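Local coordinates for protein mucus binding proteinn (Lactobacillus reuteri, PDB 4MT5) that probably binds mucin glycoproteins of gastrointestinal mucus as a cell-surface protein of the bacterium, here represented by one of its Mub repeats, at residues N83-K87 against V111-Y117; T92-E98 against V175-V181; Q2-K7 against F59-T65. One frame throughout, in Å; residues are numbered along the deposited sequence.

Contact 1 (N83-K87 against V111-Y117); sequences NAEQK and VTFKRGY
Segment 111-117 runs antiparallel to segment 83-87, and strands 111-115 and 85-87 lie 4.7 Å apart at 159°. Residues 84-87 and 111-117 are extended; Asn-83, with psi near 0°, belongs to the turn before the strand. Glu-85, Lys-87, Phe-113 and Arg-115 point to one face, Gln-86 and Lys-114 to the other. Thr-112 OG1 is hydrogen-bonded to Thr-88 OG1. Phe-113 forms a hydrogen-bonded pair with Lys-87: Phe-113 N to Lys-87 O and Lys-87 N to Phe-113 O are both 2.8 Å. The Phe-113 ring (chi1 m) leads away to Trp-132 and Pro-169. Lys-114 and Gln-86 form a non-hydrogen-bonded pair, CA to CA 4.5 Å, with Lys-114 CE 3.7 Å from Gln-86 CD. Arg-115 pairs with Glu-85: Glu-85 N to Arg-115 O is 3.1 Å and Arg-115 N to Glu-85 O is 3.0 Å. With Arg-115 p and Glu-85 t at chi1, a salt bridge forms: Glu-85 OE1 accepts from Arg-115 NE at 2.9 Å and NH2 at 3.2 Å. A second, within segment 83-87, joins Lys-87 NZ to Glu-85 OE2 at 2.7 Å. Arg-115 also makes a cation-pi contact with Tyr-129. Tyr-117 (chi1 p) donates its OH to Asn-83 O at 2.7 Å. This is beta hairpin pairing in the Muc B2-like domain. Glu-85 is shared by a cation of each strand, so charge pairing adds to the backbone ladder.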
loop_
_atom_site.group_PDB
_atom_site.type_symbol
_atom_site.label_atom_id
_atom_site.label_comp_id
_atom_site.label_asym_id
_atom_site.label_seq_id
_atom_site.Cartn_x
_atom_site.Cartn_y
_atom_site.Cartn_z
ATOM N N ASN A 83 8.091 -5.381 -0.062
ATOM C CA ASN A 83 7.507 -4.210 -0.699
ATOM C C ASN A 83 6.658 -3.314 0.208
ATOM O O ASN A 83 6.145 -2.279 -0.224
ATOM C CB ASN A 83 6.730 -4.633 -1.939
ATOM C CG ASN A 83 7.632 -4.844 -3.115
ATOM O OD1 ASN A 83 8.851 -4.778 -2.978
ATOM N ND2 ASN A 83 7.052 -5.081 -4.284
ATOM N N ALA A 84 6.526 -3.697 1.467
ATOM C CA ALA A 84 5.770 -2.889 2.401
ATOM C C ALA A 84 6.373 -1.519 2.447
ATOM O O ALA A 84 7.566 -1.347 2.174
ATOM C CB ALA A 84 5.795 -3.510 3.774
ATOM N N GLU A 85 5.550 -0.534 2.773
ATOM C CA GLU A 85 6.074 0.798 3.010
ATOM C C GLU A 85 6.716 0.844 4.398
ATOM O O GLU A 85 6.117 0.405 5.383
ATOM C CB GLU A 85 4.987 1.862 2.875
ATOM C CG GLU A 85 5.559 3.268 2.984
ATOM C CD GLU A 85 4.497 4.357 2.954
ATOM O OE1 GLU A 85 3.286 4.019 2.972
ATOM O OE2 GLU A 85 4.882 5.555 2.917
ATOM N N GLN A 86 7.946 1.355 4.457
ATOM C CA GLN A 86 8.712 1.412 5.694
ATOM C C GLN A 86 9.214 2.821 5.917
ATOM O O GLN A 86 9.735 3.436 4.995
ATOM C CB GLN A 86 9.907 0.463 5.628
ATOM C CG GLN A 86 9.545 -0.951 5.239
ATOM C CD GLN A 86 10.734 -1.879 5.255
ATOM O OE1 GLN A 86 11.728 -1.614 5.942
ATOM N NE2 GLN A 86 10.644 -2.977 4.493
ATOM N N LYS A 87 9.050 3.331 7.136
ATOM C CA LYS A 87 9.609 4.629 7.536
ATOM C C LYS A 87 10.372 4.506 8.859
ATOM O O LYS A 87 9.808 4.089 9.865
ATOM C CB LYS A 87 8.503 5.683 7.673
ATOM C CG LYS A 87 7.755 6.014 6.372
ATOM C CD LYS A 87 7.810 7.520 6.051
ATOM C CE LYS A 87 7.035 7.834 4.783
ATOM N NZ LYS A 87 7.175 6.747 3.754
ATOM N N VAL A 111 13.238 3.252 15.547
ATOM C CA VAL A 111 11.908 2.676 15.366
ATOM C C VAL A 111 11.562 2.647 13.882
ATOM O O VAL A 111 11.731 3.639 13.180
ATOM C CB VAL A 111 10.811 3.406 16.182
ATOM C CG1 VAL A 111 10.787 4.874 15.859
ATOM C CG2 VAL A 111 9.450 2.785 15.928
ATOM N N THR A 112 11.118 1.487 13.406
ATOM C CA THR A 112 10.701 1.326 12.021
ATOM C C THR A 112 9.193 1.132 11.954
ATOM O O THR A 112 8.659 0.194 12.551
ATOM C CB THR A 112 11.388 0.116 11.348
ATOM O OG1 THR A 112 12.792 0.364 11.229
ATOM C CG2 THR A 112 10.823 -0.126 9.961
ATOM N N PHE A 113 8.515 2.027 11.239
ATOM C CA PHE A 113 7.088 1.905 10.998
ATOM C C PHE A 113 6.888 1.174 9.677
ATOM O O PHE A 113 7.526 1.518 8.688
ATOM C CB PHE A 113 6.446 3.285 10.929
ATOM C CG PHE A 113 6.412 4.001 12.240
ATOM C CD1 PHE A 113 5.368 3.799 13.125
ATOM C CD2 PHE A 113 7.419 4.883 12.589
ATOM C CE1 PHE A 113 5.328 4.459 14.336
ATOM C CE2 PHE A 113 7.385 5.549 13.801
ATOM C CZ PHE A 113 6.337 5.336 14.676
ATOM N N LYS A 114 6.022 0.164 9.663
ATOM C CA LYS A 114 5.752 -0.610 8.452
ATOM C C LYS A 114 4.254 -0.677 8.232
ATOM O O LYS A 114 3.498 -0.774 9.198
ATOM C CB LYS A 114 6.299 -2.031 8.589
ATOM C CG LYS A 114 7.798 -2.155 8.406
ATOM C CD LYS A 114 8.308 -3.498 8.897
ATOM C CE LYS A 114 9.583 -3.901 8.170
ATOM N NZ LYS A 114 10.270 -5.049 8.831
ATOM N N ARG A 115 3.808 -0.606 6.977
ATOM C CA ARG A 115 2.390 -0.853 6.670
ATOM C C ARG A 115 2.179 -1.495 5.318
ATOM O O ARG A 115 2.968 -1.316 4.389
ATOM C CB ARG A 115 1.532 0.418 6.762
ATOM C CG ARG A 115 1.722 1.400 5.616
ATOM C CD ARG A 115 0.730 2.551 5.709
ATOM N NE ARG A 115 1.060 3.653 4.802
ATOM C CZ ARG A 115 0.464 4.844 4.818
ATOM N NH1 ARG A 115 -0.497 5.098 5.692
ATOM N NH2 ARG A 115 0.825 5.778 3.952
ATOM N N GLY A 116 1.096 -2.245 5.208
ATOM C CA GLY A 116 0.707 -2.799 3.931
ATOM C C GLY A 116 -0.204 -1.844 3.185
ATOM O O GLY A 116 -0.590 -0.799 3.705
ATOM N N TYR A 117 -0.559 -2.214 1.962
ATOM C CA TYR A 117 -1.462 -1.418 1.144
ATOM C C TYR A 117 -2.095 -2.283 0.071
ATOM O O TYR A 117 -1.697 -3.426 -0.120
ATOM C CB TYR A 117 -0.704 -0.262 0.504
ATOM C CG TYR A 117 0.579 -0.681 -0.152
ATOM C CD1 TYR A 117 1.776 -0.655 0.545
ATOM C CD2 TYR A 117 0.597 -1.104 -1.463
ATOM C CE1 TYR A 117 2.965 -1.033 -0.049
ATOM C CE2 TYR A 117 1.782 -1.490 -2.068
ATOM C CZ TYR A 117 2.962 -1.449 -1.354
ATOM O OH TYR A 117 4.137 -1.837 -1.953
#

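Contact 2 (T92-E98 against V175-V181); sequences TIHYVDE and VKTVVYV
The apolar centre is Ile-93, Tyr-95, Val-178 and Tyr-180, all on one face of a parallel strand pair. Ile-93 CG2 meets Val-178 CG2 at 3.6 Å. Tyr-95 CD1 lies 3.6 Å from Val-178 CB and 3.9 Å from Tyr-180 CE2. Both tyrosines are m at chi1; Val-178 is t. On the other face, Val-96 CG2 touches Val-179 CG2 at 3.8 Å. Strands 92-96 and 175-181 are extended, 4.5 Å apart at 20°. Thr-92, His-94 and Val-96 are level with Val-175, Thr-177 and Val-179 and, as in parallel strands, hydrogen-bond to the residues flanking these: Lys-176 N to Thr-92 O 3.0 Å, His-94 N to Lys-176 O 3.0 Å, Val-178 N to His-94 O a short 2.5 Å, Val-96 N to Val-178 O 2.8 Å, Tyr-180 N to Val-96 O 3.0 Å. Glu-98 (m, m) makes a van der Waals contact, OE2 to Val-181 CG2 3.4 Å. At the polar edge, Asp-97 OD1 accepts from Gln-101 N. Parallel pairing of the Muc B2-like domain's first and last strands is consistent with a ubiquitin-like beta-grasp fold. Strand 85-96 lies between 174-182 and 104-120. Strand 155-157 flanks 174-182, and the Tyr-180 hydroxyl is hydrogen-bonded to Pro-150 O.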
loop_
_atom_site.group_PDB
_atom_site.type_symbol
_atom_site.label_atom_id
_atom_site.label_comp_id
_atom_site.label_asym_id
_atom_site.label_seq_id
_atom_site.Cartn_x
_atom_site.Cartn_y
_atom_site.Cartn_z
ATOM N N THR A 92 19.501 9.872 18.276
ATOM C CA THR A 92 20.915 9.812 18.611
ATOM C C THR A 92 21.270 10.790 19.730
ATOM O O THR A 92 20.958 11.988 19.659
ATOM C CB THR A 92 21.796 10.097 17.380
ATOM O OG1 THR A 92 21.460 9.187 16.324
ATOM C CG2 THR A 92 23.263 9.933 17.727
ATOM N N ILE A 93 21.913 10.264 20.768
ATOM C CA ILE A 93 22.450 11.097 21.833
ATOM C C ILE A 93 23.964 11.158 21.733
ATOM O O ILE A 93 24.628 10.126 21.742
ATOM C CB ILE A 93 22.091 10.554 23.217
ATOM C CG1 ILE A 93 20.589 10.337 23.325
ATOM C CG2 ILE A 93 22.519 11.549 24.278
ATOM C CD1 ILE A 93 19.806 11.609 23.066
ATOM N N HIS A 94 24.502 12.370 21.623
ATOM C CA HIS A 94 25.952 12.586 21.688
ATOM C C HIS A 94 26.381 13.028 23.096
ATOM O O HIS A 94 25.759 13.904 23.704
ATOM C CB HIS A 94 26.414 13.623 20.652
ATOM C CG HIS A 94 26.164 13.220 19.230
ATOM N ND1 HIS A 94 26.685 12.069 18.679
ATOM C CD2 HIS A 94 25.458 13.826 18.243
ATOM C CE1 HIS A 94 26.305 11.979 17.416
ATOM N NE2 HIS A 94 25.555 13.029 17.128
ATOM N N TYR A 95 27.442 12.416 23.607
ATOM C CA TYR A 95 27.987 12.798 24.902
ATOM C C TYR A 95 29.399 13.401 24.750
ATOM O O TYR A 95 30.357 12.684 24.471
ATOM C CB TYR A 95 28.017 11.586 25.843
ATOM C CG TYR A 95 26.676 10.906 26.074
ATOM C CD1 TYR A 95 25.730 11.454 26.933
ATOM C CD2 TYR A 95 26.367 9.700 25.447
ATOM C CE1 TYR A 95 24.505 10.823 27.155
ATOM C CE2 TYR A 95 25.144 9.062 25.661
ATOM C CZ TYR A 95 24.220 9.629 26.517
ATOM O OH TYR A 95 23.011 9.000 26.729
ATOM N N VAL A 96 29.530 14.714 24.942
ATOM C CA VAL A 96 30.806 15.396 24.696
ATOM C C VAL A 96 31.353 16.181 25.891
ATOM O O VAL A 96 30.941 15.958 27.028
ATOM C CB VAL A 96 30.703 16.352 23.492
ATOM C CG1 VAL A 96 30.397 15.573 22.231
ATOM C CG2 VAL A 96 29.638 17.405 23.738
ATOM N N ASP A 97 32.294 17.087 25.619
ATOM C CA ASP A 97 32.818 18.029 26.625
ATOM C C ASP A 97 32.894 19.479 26.110
ATOM O O ASP A 97 32.150 19.869 25.211
ATOM C CB ASP A 97 34.175 17.563 27.174
ATOM C CG ASP A 97 35.265 17.483 26.104
ATOM O OD1 ASP A 97 35.270 18.307 25.159
ATOM O OD2 ASP A 97 36.139 16.593 26.225
ATOM N N GLU A 98 33.803 20.271 26.673
ATOM C CA GLU A 98 33.940 21.676 26.291
ATOM C C GLU A 98 34.518 21.810 24.889
ATOM O O GLU A 98 34.173 22.731 24.139
ATOM C CB GLU A 98 34.841 22.413 27.282
ATOM C CG GLU A 98 34.523 22.131 28.740
ATOM C CD GLU A 98 33.226 22.770 29.195
ATOM O OE1 GLU A 98 32.621 23.541 28.414
ATOM O OE2 GLU A 98 32.815 22.504 30.343
ATOM N N VAL A 175 18.259 14.307 17.072
ATOM C CA VAL A 175 19.660 14.511 17.415
ATOM C C VAL A 175 19.784 15.464 18.599
ATOM O O VAL A 175 19.417 16.643 18.526
ATOM C CB VAL A 175 20.482 15.041 16.228
ATOM C CG1 VAL A 175 21.958 14.708 16.427
ATOM C CG2 VAL A 175 19.976 14.444 14.922
ATOM N N LYS A 176 20.298 14.924 19.693
ATOM C CA LYS A 176 20.382 15.640 20.951
ATOM C C LYS A 176 21.774 15.416 21.528
ATOM O O LYS A 176 22.252 14.279 21.601
ATOM C CB LYS A 176 19.327 15.104 21.918
ATOM C CG LYS A 176 18.349 16.129 22.440
ATOM C CD LYS A 176 17.598 16.845 21.345
ATOM C CE LYS A 176 16.412 17.594 21.960
ATOM N NZ LYS A 176 15.752 18.570 21.040
ATOM N N THR A 177 22.415 16.506 21.948
ATOM C CA THR A 177 23.785 16.466 22.454
ATOM C C THR A 177 23.875 16.775 23.955
ATOM O O THR A 177 23.290 17.750 24.427
ATOM C CB THR A 177 24.660 17.450 21.668
ATOM O OG1 THR A 177 24.590 17.125 20.272
ATOM C CG2 THR A 177 26.098 17.374 22.131
ATOM N N VAL A 178 24.596 15.934 24.696
ATOM C CA VAL A 178 24.852 16.173 26.120
ATOM C C VAL A 178 26.302 16.618 26.360
ATOM O O VAL A 178 27.243 15.935 25.943
ATOM C CB VAL A 178 24.595 14.913 26.965
ATOM C CG1 VAL A 178 24.483 15.275 28.437
ATOM C CG2 VAL A 178 23.348 14.231 26.515
ATOM N N VAL A 179 26.478 17.755 27.037
ATOM C CA VAL A 179 27.816 18.292 27.308
ATOM C C VAL A 179 28.206 18.135 28.775
ATOM O O VAL A 179 27.493 18.577 29.675
ATOM C CB VAL A 179 27.952 19.780 26.916
ATOM C CG1 VAL A 179 29.380 20.234 27.106
ATOM C CG2 VAL A 179 27.533 20.000 25.481
ATOM N N TYR A 180 29.349 17.498 28.995
ATOM C CA TYR A 180 29.867 17.272 30.335
ATOM C C TYR A 180 30.850 18.370 30.742
ATOM O O TYR A 180 31.830 18.630 30.036
ATOM C CB TYR A 180 30.557 15.909 30.401
ATOM C CG TYR A 180 29.609 14.739 30.579
ATOM C CD1 TYR A 180 29.499 14.086 31.809
ATOM C CD2 TYR A 180 28.828 14.282 29.518
ATOM C CE1 TYR A 180 28.638 13.014 31.978
ATOM C CE2 TYR A 180 27.955 13.208 29.679
ATOM C CZ TYR A 180 27.867 12.579 30.911
ATOM O OH TYR A 180 27.010 11.516 31.078
ATOM N N VAL A 181 30.582 19.016 31.876
ATOM C CA VAL A 181 31.464 20.062 32.398
ATOM C C VAL A 181 32.433 19.485 33.428
ATOM O O VAL A 181 32.029 18.758 34.332
ATOM C CB VAL A 181 30.661 21.227 33.026
ATOM C CG1 VAL A 181 31.579 22.161 33.784
ATOM C CG2 VAL A 181 29.879 21.984 31.947
#

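Contact 3 (Q2-K7 against F59-T65); sequences QTAYVK and FGVGTPT
Segment 59-65 is a loop that curves along strand 2-7 and joins it as a parallel neighbour only at its end. It turns at Gly-60 (phi/psi -105/-128°) and Val-61 (-130/-17°) and is extended again at Pro-64 and Thr-65. Backbone bonding is sparse. Tyr-5 N donates to Pro-64 O at 2.8 Å, and Tyr-5 and Thr-65 form the one beta bridge, CA to CA 4.4 Å. Two CA-H...O contacts support it: Ala-4 CA to Pro-64 O at 3.6 Å and Thr-65 CA to Tyr-5 O at 3.4 Å. Further back the loop bows outward, with Gln-2 CA 6.3 Å from Val-61 CA. A water there donates to Thr-3 O and to Gly-62 O, each 2.8 Å away. Apolar packing comes next. Ala-4 CB lies 4.1 Å from Phe-59 CE1 and 4.4 Å from Pro-64 CG. The Tyr-5 ring (chi1 m) brings CE2 to 3.4 Å from Thr-63 CG2, and Lys-7 CB meets Thr-65 CG2 at 3.8 Å. The aliphatic part of Gln-2 (m, m) makes a van der Waals contact with the loop backbone, CG to Gly-60 O 3.2 Å. Parallel pairing of strands 2-10 and 65-77, first and last of the mucin-binding domain, is characteristic of the ubiquitin-like beta-grasp fold. Strand 16-24 pairs antiparallel on the other edge of 2-10. Phe-59 also touches Glu-28, and Ala-4 touches Ile-30.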
loop_
_atom_site.group_PDB
_atom_site.type_symbol
_atom_site.label_atom_id
_atom_site.label_comp_id
_atom_site.label_asym_id
_atom_site.label_seq_id
_atom_site.Cartn_x
_atom_site.Cartn_y
_atom_site.Cartn_z
ATOM N N GLN A 2 -30.977 -10.086 -38.159
ATOM C CA GLN A 2 -31.098 -9.714 -36.770
ATOM C C GLN A 2 -29.794 -9.162 -36.223
ATOM O O GLN A 2 -28.747 -9.230 -36.868
ATOM C CB GLN A 2 -31.543 -10.915 -35.957
ATOM C CG GLN A 2 -32.686 -11.643 -36.598
ATOM C CD GLN A 2 -33.833 -10.713 -36.903
ATOM O OE1 GLN A 2 -34.297 -9.972 -36.026
ATOM N NE2 GLN A 2 -34.291 -10.727 -38.158
ATOM N N THR A 3 -29.877 -8.601 -35.026
ATOM C CA THR A 3 -28.715 -8.055 -34.358
ATOM C C THR A 3 -28.654 -8.620 -32.951
ATOM O O THR A 3 -29.682 -8.860 -32.322
ATOM C CB THR A 3 -28.757 -6.514 -34.337
ATOM O OG1 THR A 3 -28.389 -6.022 -35.631
ATOM C CG2 THR A 3 -27.784 -5.952 -33.329
ATOM N N ALA A 4 -27.444 -8.880 -32.477
ATOM C CA ALA A 4 -27.267 -9.244 -31.090
ATOM C C ALA A 4 -26.025 -8.532 -30.582
ATOM O O ALA A 4 -25.025 -8.445 -31.294
ATOM C CB ALA A 4 -27.139 -10.747 -30.951
ATOM N N TYR A 5 -26.101 -7.999 -29.365
ATOM C CA TYR A 5 -24.998 -7.230 -28.794
ATOM C C TYR A 5 -24.362 -8.001 -27.644
ATOM O O TYR A 5 -25.061 -8.606 -26.833
ATOM C CB TYR A 5 -25.476 -5.868 -28.265
ATOM C CG TYR A 5 -25.940 -4.874 -29.302
ATOM C CD1 TYR A 5 -25.063 -4.368 -30.258
ATOM C CD2 TYR A 5 -27.250 -4.414 -29.308
ATOM C CE1 TYR A 5 -25.489 -3.439 -31.212
ATOM C CE2 TYR A 5 -27.680 -3.488 -30.251
ATOM C CZ TYR A 5 -26.797 -3.004 -31.197
ATOM O OH TYR A 5 -27.240 -2.088 -32.127
ATOM N N VAL A 6 -23.037 -7.972 -27.564
ATOM C CA VAL A 6 -22.334 -8.564 -26.436
ATOM C C VAL A 6 -21.513 -7.445 -25.798
ATOM O O VAL A 6 -20.618 -6.885 -26.434
ATOM C CB VAL A 6 -21.441 -9.736 -26.892
ATOM C CG1 VAL A 6 -20.688 -10.319 -25.723
ATOM C CG2 VAL A 6 -22.283 -10.810 -27.561
ATOM N N LYS A 7 -21.853 -7.082 -24.563
ATOM C CA LYS A 7 -21.326 -5.855 -23.953
ATOM C C LYS A 7 -20.472 -6.189 -22.733
ATOM O O LYS A 7 -20.965 -6.763 -21.759
ATOM C CB LYS A 7 -22.483 -4.908 -23.581
ATOM C CG LYS A 7 -22.084 -3.644 -22.846
ATOM C CD LYS A 7 -23.207 -2.575 -22.817
ATOM C CE LYS A 7 -24.302 -2.903 -21.797
ATOM N NZ LYS A 7 -25.342 -1.831 -21.672
ATOM N N PHE A 59 -29.961 -16.405 -32.863
ATOM C CA PHE A 59 -30.624 -15.137 -33.136
ATOM C C PHE A 59 -32.129 -15.338 -33.020
ATOM O O PHE A 59 -32.679 -16.293 -33.569
ATOM C CB PHE A 59 -30.321 -14.634 -34.555
ATOM C CG PHE A 59 -28.881 -14.245 -34.791
ATOM C CD1 PHE A 59 -28.374 -13.043 -34.306
ATOM C CD2 PHE A 59 -28.041 -15.066 -35.537
ATOM C CE1 PHE A 59 -27.045 -12.679 -34.534
ATOM C CE2 PHE A 59 -26.711 -14.710 -35.762
ATOM C CZ PHE A 59 -26.212 -13.511 -35.259
ATOM N N GLY A 60 -32.791 -14.433 -32.303
ATOM C CA GLY A 60 -34.247 -14.364 -32.246
ATOM C C GLY A 60 -34.750 -13.191 -33.072
ATOM O O GLY A 60 -34.375 -13.054 -34.230
ATOM N N VAL A 61 -35.575 -12.327 -32.491
ATOM C CA VAL A 61 -36.161 -11.264 -33.288
ATOM C C VAL A 61 -36.007 -9.899 -32.680
ATOM O O VAL A 61 -36.176 -8.884 -33.369
ATOM C CB VAL A 61 -37.632 -11.501 -33.558
ATOM C CG1 VAL A 61 -37.795 -12.514 -34.645
ATOM C CG2 VAL A 61 -38.318 -11.957 -32.286
ATOM N N GLY A 62 -35.706 -9.843 -31.397
ATOM C CA GLY A 62 -35.514 -8.541 -30.803
ATOM C C GLY A 62 -34.162 -7.976 -31.192
ATOM O O GLY A 62 -33.542 -8.385 -32.171
ATOM N N THR A 63 -33.705 -7.012 -30.408
ATOM C CA THR A 63 -32.331 -6.589 -30.464
ATOM C C THR A 63 -31.777 -6.740 -29.055
ATOM O O THR A 63 -31.779 -5.803 -28.269
ATOM C CB THR A 63 -32.228 -5.154 -31.004
ATOM O OG1 THR A 63 -32.507 -5.180 -32.410
ATOM C CG2 THR A 63 -30.838 -4.585 -30.804
ATOM N N PRO A 64 -31.333 -7.953 -28.714
ATOM C CA PRO A 64 -30.862 -8.236 -27.358
ATOM C C PRO A 64 -29.418 -7.837 -27.114
ATOM O O PRO A 64 -28.580 -7.970 -28.001
ATOM C CB PRO A 64 -30.984 -9.750 -27.270
ATOM C CG PRO A 64 -30.826 -10.221 -28.665
ATOM C CD PRO A 64 -31.399 -9.164 -29.547
ATOM N N THR A 65 -29.151 -7.352 -25.908
ATOM C CA THR A 65 -27.792 -7.216 -25.402
ATOM C C THR A 65 -27.505 -8.238 -24.294
ATOM O O THR A 65 -28.269 -8.374 -23.328
ATOM C CB THR A 65 -27.537 -5.802 -24.856
ATOM O OG1 THR A 65 -27.540 -4.870 -25.946
ATOM C CG2 THR A 65 -26.193 -5.729 -24.144
HETATM O O HOH W 1 -31.882 -10.620 -32.424
#

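In the fold
Contact 3 comes first along the chain and closes before the other two open. It lies in the mucin-binding domain. Contacts 1 and 2 lie in the Muc B2-like domain, and their segments alternate in sequence. They share strand 85-96, which pairs with strand 104-120 in contact 1 and with strand 174-182 in contact 2. Their centres are 31 Å apart. Contact 3 is 52 Å from contact 1, centre to centre. Strand 65-77 pairs with both 2-10 and 104-120, so one continuous sheet links the two domains. The centres of contacts 2 and 3 are 82 Å apart, on opposite sides of the chain's centre. This marks the repeat as elongated, consistent with a protein that extends from the cell wall.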